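Local atomic coordinates of prophenoloxidase b (Marsupenaeus japonicus, PDB entry 3WKY), a protein that is the precursor of a type 3 copper phenoloxidase that probably oxidises monophenols and o-diphenols at a dicopper site, and belongs to the arthropod hemocyanin family. Residues A[86-91]-A[116-121]; A[192-197]-A[477-482]; A[78-83]-A[112-117]; A[215-220]-A[624-629]. All blocks are in the same frame, centred on the assembly; numbering follows the deposited sequence. Where two conformers were deposited one is given.

How the contacts relate
Contacts 1 and 3 join the same two helices, 74-89 and 109-122, in the all-alpha hemocyanin region. Their centres are 9 Å apart, and they meet where Phe87 packs on Phe112 and Ala115. Both are buried and largely apolar, with no hydrogen bond across either. Contacts 2 and 4 instead link the copper-containing region to the Ig-like region. Contact 2 is buried and sets a helix start against a strand through an aromatic ring and one bridging water. Contact 4 lies at the surface and relies on two direct hydrogen bonds and water, with the salt bridge Arg217-Glu220 inside one segment. Contacts 1 and 4 touch lightly at His118 and Arg215.

Contact 1. Residues A[86-91]-A[116-121]; sequences VFIEAK and LYHTYY
Phe87 and Thr119 lie at about a right angle to each other. The hydroxyl OG1 of Thr119 sits at the edge of the Phe87 ring, in its plane, and comes within 3.2 Å of Phe87 CB. OG1 lies beside its own backbone N (chi1 -67°) and is hydrogen-bonded to Ala115 O, one turn earlier. Its polar need is thus met inside its own helix. Leu116 approaches the ring obliquely near its CD2-CE2 bond, with Leu116 CD2 3.9 Å from Phe87 CE2. This is helix-to-helix packing in the all-alpha region of the hemocyanin fold, between helix 74-89 and helix 109-122. The Phe87 side chain also touches Leu96 and Val99 of helix 93-103. Replacing Phe87 by an alanine would probably open a gap beside Leu116 CD2 and leave the ring's place against helix 93-103 unfilled. Ile88 runs past Thr119 in the opposite direction, its CG1 3.9 Å from Thr119 OG1. Further out, Ile88 CD1 reaches His118 CD2 at 4.0 Å, the two side chains crossing at a slant. His118 has CG anti to the backbone N (chi1 179°), and its ND1 is hydrogen-bonded to Leu204 O of helix 193-205.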
# COMPACT_ATOMS: atom_id res chain seq x y z
N VAL A 86 -34.35 -37.22 19.42
CA VAL A 86 -34.60 -38.52 20.03
C VAL A 86 -34.85 -38.39 21.53
O VAL A 86 -35.76 -39.02 22.07
CB VAL A 86 -33.44 -39.51 19.76
CG1 VAL A 86 -33.71 -40.86 20.41
CG2 VAL A 86 -33.24 -39.68 18.26
N PHE A 87 -34.04 -37.56 22.21
CA PHE A 87 -34.21 -37.31 23.64
C PHE A 87 -35.58 -36.70 23.92
O PHE A 87 -36.28 -37.10 24.85
CB PHE A 87 -33.15 -36.32 24.15
CG PHE A 87 -31.74 -36.87 24.20
CD1 PHE A 87 -31.48 -38.23 24.03
CD2 PHE A 87 -30.67 -36.02 24.45
CE1 PHE A 87 -30.18 -38.72 24.08
CE2 PHE A 87 -29.37 -36.50 24.51
CZ PHE A 87 -29.12 -37.85 24.33
N ILE A 88 -35.94 -35.70 23.12
CA ILE A 88 -37.16 -34.93 23.32
C ILE A 88 -38.40 -35.80 23.08
O ILE A 88 -39.41 -35.67 23.78
CB ILE A 88 -37.17 -33.70 22.39
CG1 ILE A 88 -36.16 -32.67 22.89
CG2 ILE A 88 -38.56 -33.09 22.29
CD1 ILE A 88 -35.68 -31.70 21.81
N GLU A 89 -38.31 -36.68 22.09
CA GLU A 89 -39.46 -37.50 21.69
C GLU A 89 -39.57 -38.81 22.47
O GLU A 89 -40.49 -39.59 22.24
CB GLU A 89 -39.43 -37.76 20.18
CG GLU A 89 -39.65 -36.51 19.33
CD GLU A 89 -39.60 -36.78 17.84
OE1 GLU A 89 -39.26 -37.92 17.45
OE2 GLU A 89 -39.88 -35.86 17.05
N ALA A 90 -38.65 -39.06 23.40
CA ALA A 90 -38.71 -40.25 24.25
C ALA A 90 -40.03 -40.30 25.02
O ALA A 90 -40.48 -39.28 25.55
CB ALA A 90 -37.54 -40.28 25.21
N LYS A 91 -40.64 -41.48 25.09
CA LYS A 91 -41.95 -41.59 25.70
C LYS A 91 -41.96 -41.29 27.20
O LYS A 91 -43.01 -40.92 27.74
CB LYS A 91 -42.60 -42.94 25.40
CG LYS A 91 -41.82 -44.14 25.89
CD LYS A 91 -42.44 -45.41 25.34
CE LYS A 91 -42.16 -46.60 26.23
NZ LYS A 91 -42.84 -47.82 25.70
N LEU A 116 -28.43 -32.46 25.42
CA LEU A 116 -29.06 -32.64 26.73
C LEU A 116 -29.63 -31.33 27.27
O LEU A 116 -30.77 -31.27 27.73
CB LEU A 116 -28.06 -33.20 27.74
CG LEU A 116 -28.07 -34.71 27.98
CD1 LEU A 116 -27.16 -35.05 29.15
CD2 LEU A 116 -29.49 -35.20 28.23
N TYR A 117 -28.82 -30.26 27.23
CA TYR A 117 -29.30 -28.96 27.70
C TYR A 117 -30.49 -28.50 26.86
O TYR A 117 -31.48 -28.00 27.39
CB TYR A 117 -28.19 -27.90 27.65
CG TYR A 117 -27.24 -27.92 28.84
CD1 TYR A 117 -27.53 -27.22 29.99
CD2 TYR A 117 -26.02 -28.59 28.77
CE1 TYR A 117 -26.66 -27.21 31.07
CE2 TYR A 117 -25.14 -28.60 29.84
CZ TYR A 117 -25.46 -27.91 30.99
OH TYR A 117 -24.58 -27.91 32.05
N HIS A 118 -30.40 -28.68 25.54
CA HIS A 118 -31.50 -28.27 24.67
C HIS A 118 -32.77 -29.03 25.02
O HIS A 118 -33.88 -28.48 24.98
CB HIS A 118 -31.16 -28.51 23.19
CG HIS A 118 -32.27 -28.14 22.26
ND1 HIS A 118 -32.88 -26.90 22.28
CD2 HIS A 118 -32.89 -28.84 21.28
CE1 HIS A 118 -33.82 -26.85 21.35
NE2 HIS A 118 -33.84 -28.02 20.73
N THR A 119 -32.59 -30.31 25.36
CA THR A 119 -33.71 -31.18 25.74
C THR A 119 -34.46 -30.66 26.97
O THR A 119 -35.70 -30.73 27.01
CB THR A 119 -33.21 -32.61 25.97
OG1 THR A 119 -32.77 -33.15 24.72
CG2 THR A 119 -34.33 -33.49 26.55
N TYR A 120 -33.74 -30.14 27.95
CA TYR A 120 -34.40 -29.56 29.12
C TYR A 120 -35.25 -28.34 28.76
O TYR A 120 -36.26 -28.08 29.41
CB TYR A 120 -33.40 -29.19 30.21
CG TYR A 120 -33.00 -30.32 31.14
CD1 TYR A 120 -32.20 -31.36 30.69
CD2 TYR A 120 -33.40 -30.32 32.47
CE1 TYR A 120 -31.81 -32.38 31.53
CE2 TYR A 120 -33.01 -31.35 33.33
CZ TYR A 120 -32.22 -32.38 32.85
OH TYR A 120 -31.83 -33.40 33.68
N TYR A 121 -34.84 -27.58 27.75
CA TYR A 121 -35.64 -26.44 27.31
C TYR A 121 -36.86 -26.89 26.52
O TYR A 121 -37.93 -26.30 26.63
CB TYR A 121 -34.80 -25.46 26.46
CG TYR A 121 -33.87 -24.63 27.31
CD1 TYR A 121 -34.36 -23.54 28.02
CD2 TYR A 121 -32.52 -24.95 27.41
CE1 TYR A 121 -33.53 -22.79 28.82
CE2 TYR A 121 -31.68 -24.19 28.21
CZ TYR A 121 -32.20 -23.12 28.91
OH TYR A 121 -31.39 -22.36 29.71

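Contact 2. Residues A[192-197]-A[477-482]; sequences DMNLNS and SNFLEH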
# COMPACT_ATOMS: atom_id res chain seq x y z
N ASP A 192 -15.91 -13.96 32.25
CA ASP A 192 -16.77 -14.35 33.39
C ASP A 192 -17.49 -15.66 33.07
O ASP A 192 -18.18 -15.77 32.05
CB ASP A 192 -17.79 -13.24 33.68
CG ASP A 192 -18.69 -13.56 34.87
OD1 ASP A 192 -19.52 -14.49 34.77
OD2 ASP A 192 -18.58 -12.88 35.91
N MET A 193 -17.29 -16.67 33.91
CA MET A 193 -17.82 -18.00 33.57
C MET A 193 -19.35 -18.03 33.50
O MET A 193 -19.92 -18.78 32.71
CB MET A 193 -17.26 -19.08 34.51
CG MET A 193 -17.69 -18.96 35.96
SD MET A 193 -16.92 -20.29 36.92
CE MET A 193 -15.18 -20.00 36.56
N ASN A 194 -20.01 -17.21 34.31
CA ASN A 194 -21.46 -17.15 34.27
C ASN A 194 -21.98 -16.48 33.00
O ASN A 194 -23.02 -16.86 32.45
CB ASN A 194 -22.00 -16.42 35.50
CG ASN A 194 -21.71 -17.16 36.80
OD1 ASN A 194 -21.85 -18.38 36.87
ND2 ASN A 194 -21.29 -16.43 37.82
N LEU A 195 -21.26 -15.47 32.52
CA LEU A 195 -21.66 -14.81 31.28
C LEU A 195 -21.50 -15.73 30.09
O LEU A 195 -22.38 -15.79 29.21
CB LEU A 195 -20.83 -13.54 31.07
CG LEU A 195 -21.28 -12.69 29.88
CD1 LEU A 195 -22.71 -12.18 30.08
CD2 LEU A 195 -20.32 -11.52 29.69
N ASN A 196 -20.37 -16.44 30.04
CA ASN A 196 -20.16 -17.42 28.98
C ASN A 196 -21.18 -18.56 29.03
O ASN A 196 -21.64 -19.02 27.99
CB ASN A 196 -18.72 -17.94 29.01
CG ASN A 196 -17.74 -16.96 28.41
OD1 ASN A 196 -17.47 -16.99 27.21
ND2 ASN A 196 -17.22 -16.06 29.24
N SER A 197 -21.54 -19.00 30.23
CA SER A 197 -22.58 -20.02 30.38
C SER A 197 -23.96 -19.52 29.95
O SER A 197 -24.73 -20.25 29.34
CB SER A 197 -22.64 -20.52 31.83
OG SER A 197 -21.43 -21.18 32.16
N SER A 477 -11.85 -18.39 42.06
CA SER A 477 -11.45 -17.25 41.25
C SER A 477 -12.29 -16.04 41.61
O SER A 477 -13.28 -16.16 42.34
CB SER A 477 -11.57 -17.56 39.76
OG SER A 477 -12.90 -17.93 39.42
N ASN A 478 -11.90 -14.88 41.11
CA ASN A 478 -12.56 -13.63 41.45
C ASN A 478 -13.61 -13.23 40.42
O ASN A 478 -13.43 -13.46 39.22
CB ASN A 478 -11.53 -12.52 41.61
CG ASN A 478 -10.61 -12.75 42.79
OD1 ASN A 478 -11.08 -12.97 43.91
ND2 ASN A 478 -9.31 -12.71 42.55
N PHE A 479 -14.69 -12.63 40.89
CA PHE A 479 -15.80 -12.22 40.04
C PHE A 479 -16.21 -10.81 40.42
O PHE A 479 -16.17 -10.45 41.61
CB PHE A 479 -17.01 -13.12 40.27
CG PHE A 479 -16.82 -14.52 39.82
CD1 PHE A 479 -16.10 -15.42 40.59
CD2 PHE A 479 -17.39 -14.96 38.63
CE1 PHE A 479 -15.92 -16.74 40.16
CE2 PHE A 479 -17.22 -16.27 38.20
CZ PHE A 479 -16.48 -17.16 38.98
N LEU A 480 -16.65 -10.02 39.45
CA LEU A 480 -17.29 -8.76 39.78
C LEU A 480 -18.58 -9.12 40.52
O LEU A 480 -19.20 -10.14 40.22
CB LEU A 480 -17.63 -7.96 38.52
CG LEU A 480 -18.05 -6.53 38.82
CD1 LEU A 480 -16.82 -5.76 39.27
CD2 LEU A 480 -18.74 -5.85 37.64
N GLU A 481 -18.98 -8.28 41.48
CA GLU A 481 -20.19 -8.53 42.25
C GLU A 481 -20.76 -7.20 42.70
O GLU A 481 -20.12 -6.17 42.54
CB GLU A 481 -19.87 -9.41 43.47
CG GLU A 481 -20.25 -10.88 43.32
CD GLU A 481 -21.76 -11.11 43.32
OE1 GLU A 481 -22.53 -10.12 43.40
OE2 GLU A 481 -22.18 -12.28 43.25
N HIS A 482 -21.97 -7.22 43.25
CA HIS A 482 -22.62 -6.00 43.73
C HIS A 482 -23.55 -6.37 44.88
O HIS A 482 -24.05 -7.49 44.92
CB HIS A 482 -23.44 -5.38 42.60
CG HIS A 482 -24.64 -6.19 42.22
ND1 HIS A 482 -25.88 -6.01 42.81
CD2 HIS A 482 -24.80 -7.20 41.34
CE1 HIS A 482 -26.74 -6.87 42.30
NE2 HIS A 482 -26.11 -7.61 41.40
O HOH W 1 -16.65 -11.15 36.78
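Phe479 points the rim of its ring at the first turn of helix 193-205. Met193 CG lies in the ring plane, 3.5 Å from Phe479 CE2. The sulfur follows at the same edge, with Met193 SD 5.1 Å from the centroid of the Phe479 ring, a Met-aromatic contact. The Met193 chain is bent at chi3 (57°), and its CE stays 4.0 Å from Phe479 CZ. Asp192 meets the next part of the rim, OD2 lying 3.6 Å from Phe479 CD2, with carboxylate and ring planes 77° apart. One water bridges the two segments: it donates to Asp192 OD2 at 2.7 Å and accepts from Leu480 N at 2.9 Å.

The second shell fixes the carboxylate. Asp192 is the N-cap of the helix. Its OD1 takes the N-H of Leu195 at 3.0 Å and, weakly, that of Asn194. Asn577 ND2 binds the other oxygen, OD2. Separately, the main chain of this residue is held by Asn196 ND2, which donates to Asp192 O at 3.0 Å from above the carbonyl plane. On the strand side, Phe479 is paired by backbone bonds with Thr451 of strand 445-456. A serine in place of Phe479 would probably cost Met193 its edge contact with this ring and open a gap between helix and strand.

The contact thus joins the copper-containing region to the Ig-like sheet. With one oxygen of Asp192 turned to the helix start and the other to water and Asn577, its negative charge is likely to be well stabilised although the residue is buried.

Contact 3. Residues A[78-83]-A[112-117]; sequences QAVKDL and FLAALY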
# COMPACT_ATOMS: atom_id res chain seq x y z
N GLN A 78 -26.91 -29.37 13.11
CA GLN A 78 -27.85 -30.41 12.68
C GLN A 78 -27.69 -31.67 13.52
O GLN A 78 -28.67 -32.37 13.79
CB GLN A 78 -27.67 -30.73 11.19
CG GLN A 78 -28.76 -31.65 10.61
CD GLN A 78 -30.14 -31.01 10.64
OE1 GLN A 78 -30.32 -29.89 10.16
NE2 GLN A 78 -31.11 -31.71 11.20
N ALA A 79 -26.46 -31.95 13.95
CA ALA A 79 -26.19 -33.14 14.75
C ALA A 79 -26.80 -33.01 16.14
O ALA A 79 -27.38 -33.97 16.66
CB ALA A 79 -24.70 -33.39 14.84
N VAL A 80 -26.67 -31.83 16.74
CA VAL A 80 -27.29 -31.59 18.04
C VAL A 80 -28.82 -31.65 17.92
O VAL A 80 -29.50 -32.23 18.78
CB VAL A 80 -26.84 -30.25 18.65
CG1 VAL A 80 -27.72 -29.86 19.83
CG2 VAL A 80 -25.40 -30.36 19.11
N LYS A 81 -29.34 -31.08 16.85
CA LYS A 81 -30.78 -31.10 16.62
C LYS A 81 -31.28 -32.54 16.45
O LYS A 81 -32.33 -32.91 16.97
CB LYS A 81 -31.13 -30.28 15.38
CG LYS A 81 -32.62 -30.12 15.13
CD LYS A 81 -32.87 -29.40 13.81
CE LYS A 81 -34.34 -29.04 13.66
NZ LYS A 81 -34.60 -28.37 12.37
N ASP A 82 -30.51 -33.34 15.72
CA ASP A 82 -30.89 -34.73 15.46
C ASP A 82 -30.84 -35.61 16.71
O ASP A 82 -31.73 -36.44 16.92
CB ASP A 82 -30.03 -35.35 14.34
CG ASP A 82 -30.34 -34.77 12.97
OD1 ASP A 82 -31.32 -33.99 12.86
OD2 ASP A 82 -29.61 -35.09 12.01
N LEU A 83 -29.82 -35.43 17.55
CA LEU A 83 -29.72 -36.16 18.82
C LEU A 83 -30.79 -35.73 19.82
O LEU A 83 -31.45 -36.56 20.44
CB LEU A 83 -28.34 -35.99 19.45
CG LEU A 83 -28.11 -36.73 20.77
CD1 LEU A 83 -28.39 -38.22 20.63
CD2 LEU A 83 -26.69 -36.50 21.30
N PHE A 112 -23.17 -34.22 22.74
CA PHE A 112 -24.03 -34.90 23.72
C PHE A 112 -24.57 -33.92 24.77
O PHE A 112 -25.79 -33.84 25.00
CB PHE A 112 -23.25 -36.03 24.40
CG PHE A 112 -24.03 -36.77 25.45
CD1 PHE A 112 -24.94 -37.76 25.09
CD2 PHE A 112 -23.84 -36.50 26.80
CE1 PHE A 112 -25.65 -38.45 26.06
CE2 PHE A 112 -24.55 -37.18 27.78
CZ PHE A 112 -25.46 -38.16 27.40
N LEU A 113 -23.66 -33.16 25.40
CA LEU A 113 -24.03 -32.14 26.37
C LEU A 113 -24.97 -31.08 25.82
O LEU A 113 -25.93 -30.69 26.49
CB LEU A 113 -22.79 -31.49 26.97
CG LEU A 113 -21.97 -32.40 27.88
CD1 LEU A 113 -20.72 -31.70 28.35
CD2 LEU A 113 -22.84 -32.83 29.08
N ALA A 114 -24.69 -30.59 24.62
CA ALA A 114 -25.54 -29.56 24.01
C ALA A 114 -26.95 -30.08 23.81
O ALA A 114 -27.93 -29.41 24.15
CB ALA A 114 -24.94 -29.09 22.68
N ALA A 115 -27.06 -31.29 23.26
CA ALA A 115 -28.35 -31.94 23.04
C ALA A 115 -29.13 -32.11 24.35
O ALA A 115 -30.36 -31.92 24.38
CB ALA A 115 -28.15 -33.29 22.33
N LEU A 116 -28.43 -32.46 25.42
CA LEU A 116 -29.06 -32.64 26.73
C LEU A 116 -29.63 -31.33 27.27
O LEU A 116 -30.77 -31.27 27.73
CB LEU A 116 -28.06 -33.20 27.74
CG LEU A 116 -28.07 -34.71 27.98
CD1 LEU A 116 -27.16 -35.05 29.15
CD2 LEU A 116 -29.49 -35.20 28.23
N TYR A 117 -28.82 -30.26 27.23
CA TYR A 117 -29.30 -28.96 27.70
C TYR A 117 -30.49 -28.50 26.86
O TYR A 117 -31.48 -28.00 27.39
CB TYR A 117 -28.19 -27.90 27.65
CG TYR A 117 -27.24 -27.92 28.84
CD1 TYR A 117 -27.53 -27.22 29.99
CD2 TYR A 117 -26.02 -28.59 28.77
CE1 TYR A 117 -26.66 -27.21 31.07
CE2 TYR A 117 -25.14 -28.60 29.84
CZ TYR A 117 -25.46 -27.91 30.99
OH TYR A 117 -24.58 -27.91 32.05
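Val80 and Leu83, one turn apart on helix 74-89, pack against Ala114 and Ala115 of helix 109-122. All the contacts between the two segments are van der Waals, and no hydrogen bond crosses. Among side-chain pairs, Val80 uses both its methyls. CG2 of Val80 touches Ala114 CB at 3.8 Å. CG1 is anti to the backbone N (chi1 167°) and lies over the backbone of the other helix, with Val80 CG1 3.8 Å from Ala115 N. Leu83 meets Ala115 CB with its CB, its CG and the CD2 methyl, Leu83 CD2 being nearest at 3.7 Å. That same methyl of Leu83 also lies against the main chain, 3.9 Å from Phe112 CA. The small alanines allow this: the CA atoms of Val80 and Ala115 are 5.1 Å apart, and the axes of the two short segments come within 8.6 Å, crossing at -54°.

The polar bonds here do not run between the two segments. Gln78 NE2 donates to Asp82 OD1 at 2.8 Å, a link between residues one turn apart on the side turned from the contact. The other carboxylate oxygen, OD2, is hydrogen-bonded to Ser59 OG.

The pair belongs to the helical all-alpha region. Phe87 of helix 74-89 continues the packing onto Phe112 and Ala115. Trp200 of helix 193-205 rests on Ala114, and Phe69 in a preceding loop covers Val80. Helix 109-122 thus also meets helix 193-205, and its Leu113 touches helix 134-137.

Contact 4. Residues A[215-220]-A[624-629]; sequences RDRRGE and QPIPDP
Asp216 accepts the backbone N-H of Ile626 on OD2, at 2.7 Å, through its anti lone pair. CG stands anti to the backbone N (chi1 -177°), which places it beside the backbone of Pro625 and Ile626. Pro625 CB packs beside Asp216 OD2 at 3.6 Å. Arg217 reaches the loop at Asp628, two residues beyond Ile626. Its chain bends at chi3 (66°), which sets NE toward Glu220. Arg217 NH1 donates to Asp628 O at 2.8 Å, in the carbonyl plane and close to the guanidinium plane. Ile626 CG2 lies over one face of that guanidinium, 3.7 Å from Arg217 NH1, while its CG1 is 3.9 Å from Arg217 CD. The two side chains cross at about a right angle. Arg217 NE bonds to Glu220 OE1 at 2.8 Å in a salt bridge, with OE1 in the guanidinium plane. Trp630 O also accepts from NH2; together these bonds hold the group's rotation. One water donates to Asp216 OD2 and Ile626 O and accepts from Arg217 NH1. Arg217 stands at the N-cap position of helix 218-239. The contact joins this helix start, in the copper-containing region, to a loop of the Ig-like region, an interdomain seam of the hemocyanin fold.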
# COMPACT_ATOMS: atom_id res chain seq x y z
N ARG A 215 -40.76 -21.12 18.42
CA ARG A 215 -40.44 -19.95 19.23
C ARG A 215 -41.26 -18.76 18.72
O ARG A 215 -41.70 -18.74 17.57
CB ARG A 215 -38.94 -19.64 19.20
CG ARG A 215 -38.05 -20.70 19.86
CD ARG A 215 -38.30 -20.84 21.36
NE ARG A 215 -37.40 -21.82 21.96
CZ ARG A 215 -37.60 -23.14 21.93
NH1 ARG A 215 -38.69 -23.62 21.34
NH2 ARG A 215 -36.73 -23.97 22.49
N ASP A 216 -41.48 -17.78 19.58
CA ASP A 216 -42.17 -16.57 19.18
C ASP A 216 -41.11 -15.46 19.10
O ASP A 216 -40.40 -15.23 20.08
CB ASP A 216 -43.23 -16.22 20.25
CG ASP A 216 -44.06 -14.99 19.89
OD1 ASP A 216 -44.47 -14.85 18.72
OD2 ASP A 216 -44.32 -14.16 20.79
N ARG A 217 -41.00 -14.82 17.93
CA ARG A 217 -40.13 -13.64 17.78
C ARG A 217 -38.68 -13.95 18.14
O ARG A 217 -38.00 -13.14 18.79
CB ARG A 217 -40.69 -12.46 18.60
CG ARG A 217 -42.07 -12.04 18.09
CD ARG A 217 -42.87 -11.23 19.11
NE ARG A 217 -42.24 -9.94 19.39
CZ ARG A 217 -42.73 -9.03 20.24
NH1 ARG A 217 -43.86 -9.27 20.91
NH2 ARG A 217 -42.08 -7.89 20.42
N ARG A 218 -38.21 -15.12 17.71
CA ARG A 218 -36.86 -15.58 18.07
C ARG A 218 -35.78 -14.71 17.42
O ARG A 218 -34.72 -14.48 18.01
CB ARG A 218 -36.64 -17.03 17.65
CG ARG A 218 -35.48 -17.74 18.39
CD ARG A 218 -35.00 -18.97 17.62
NE ARG A 218 -34.54 -18.54 16.30
CZ ARG A 218 -33.36 -17.98 16.07
NH1 ARG A 218 -32.48 -17.84 17.05
NH2 ARG A 218 -33.05 -17.57 14.85
N GLY A 219 -36.03 -14.26 16.20
CA GLY A 219 -35.11 -13.37 15.50
C GLY A 219 -35.01 -12.04 16.21
O GLY A 219 -33.92 -11.45 16.31
N GLU A 220 -36.14 -11.54 16.71
CA GLU A 220 -36.12 -10.31 17.46
C GLU A 220 -35.39 -10.50 18.80
O GLU A 220 -34.67 -9.60 19.26
CB GLU A 220 -37.55 -9.79 17.69
CG GLU A 220 -37.60 -8.54 18.52
CD GLU A 220 -39.02 -8.04 18.68
OE1 GLU A 220 -39.93 -8.77 18.23
OE2 GLU A 220 -39.21 -6.93 19.22
N GLN A 624 -44.09 -20.52 25.26
CA GLN A 624 -45.05 -19.42 25.40
C GLN A 624 -44.71 -18.25 24.49
O GLN A 624 -43.53 -17.95 24.29
CB GLN A 624 -45.08 -18.91 26.84
CG GLN A 624 -45.71 -19.85 27.86
CD GLN A 624 -45.68 -19.27 29.27
OE1 GLN A 624 -45.61 -18.05 29.45
NE2 GLN A 624 -45.73 -20.15 30.27
N PRO A 625 -45.73 -17.58 23.93
CA PRO A 625 -45.45 -16.36 23.16
C PRO A 625 -44.94 -15.23 24.05
O PRO A 625 -45.15 -15.26 25.26
CB PRO A 625 -46.83 -16.00 22.59
CG PRO A 625 -47.81 -16.63 23.52
CD PRO A 625 -47.16 -17.92 23.95
N ILE A 626 -44.24 -14.27 23.45
CA ILE A 626 -43.92 -13.02 24.13
C ILE A 626 -45.26 -12.35 24.47
O ILE A 626 -46.06 -12.07 23.58
CB ILE A 626 -43.07 -12.09 23.23
CG1 ILE A 626 -41.91 -12.86 22.57
CG2 ILE A 626 -42.55 -10.88 24.01
CD1 ILE A 626 -40.68 -12.97 23.42
N PRO A 627 -45.51 -12.10 25.76
CA PRO A 627 -46.86 -11.64 26.16
C PRO A 627 -47.18 -10.26 25.60
O PRO A 627 -48.27 -9.98 25.09
CB PRO A 627 -46.76 -11.56 27.69
CG PRO A 627 -45.44 -12.19 28.07
CD PRO A 627 -44.55 -12.04 26.88
N ASP A 628 -46.17 -9.40 25.68
CA ASP A 628 -46.22 -7.99 25.35
C ASP A 628 -46.18 -7.79 23.83
O ASP A 628 -45.27 -8.28 23.16
CB ASP A 628 -44.99 -7.37 26.02
CG ASP A 628 -44.89 -5.88 25.82
OD1 ASP A 628 -45.86 -5.26 25.35
OD2 ASP A 628 -43.81 -5.34 26.17
N PRO A 629 -47.17 -7.07 23.26
CA PRO A 629 -47.13 -6.86 21.81
C PRO A 629 -46.11 -5.80 21.37
O PRO A 629 -45.77 -5.77 20.18
CB PRO A 629 -48.55 -6.39 21.48
CG PRO A 629 -49.00 -5.71 22.73
CD PRO A 629 -48.38 -6.47 23.87
O HOH W 2 -45.57 -11.67 21.19
O HOH W 3 -41.73 -19.21 22.25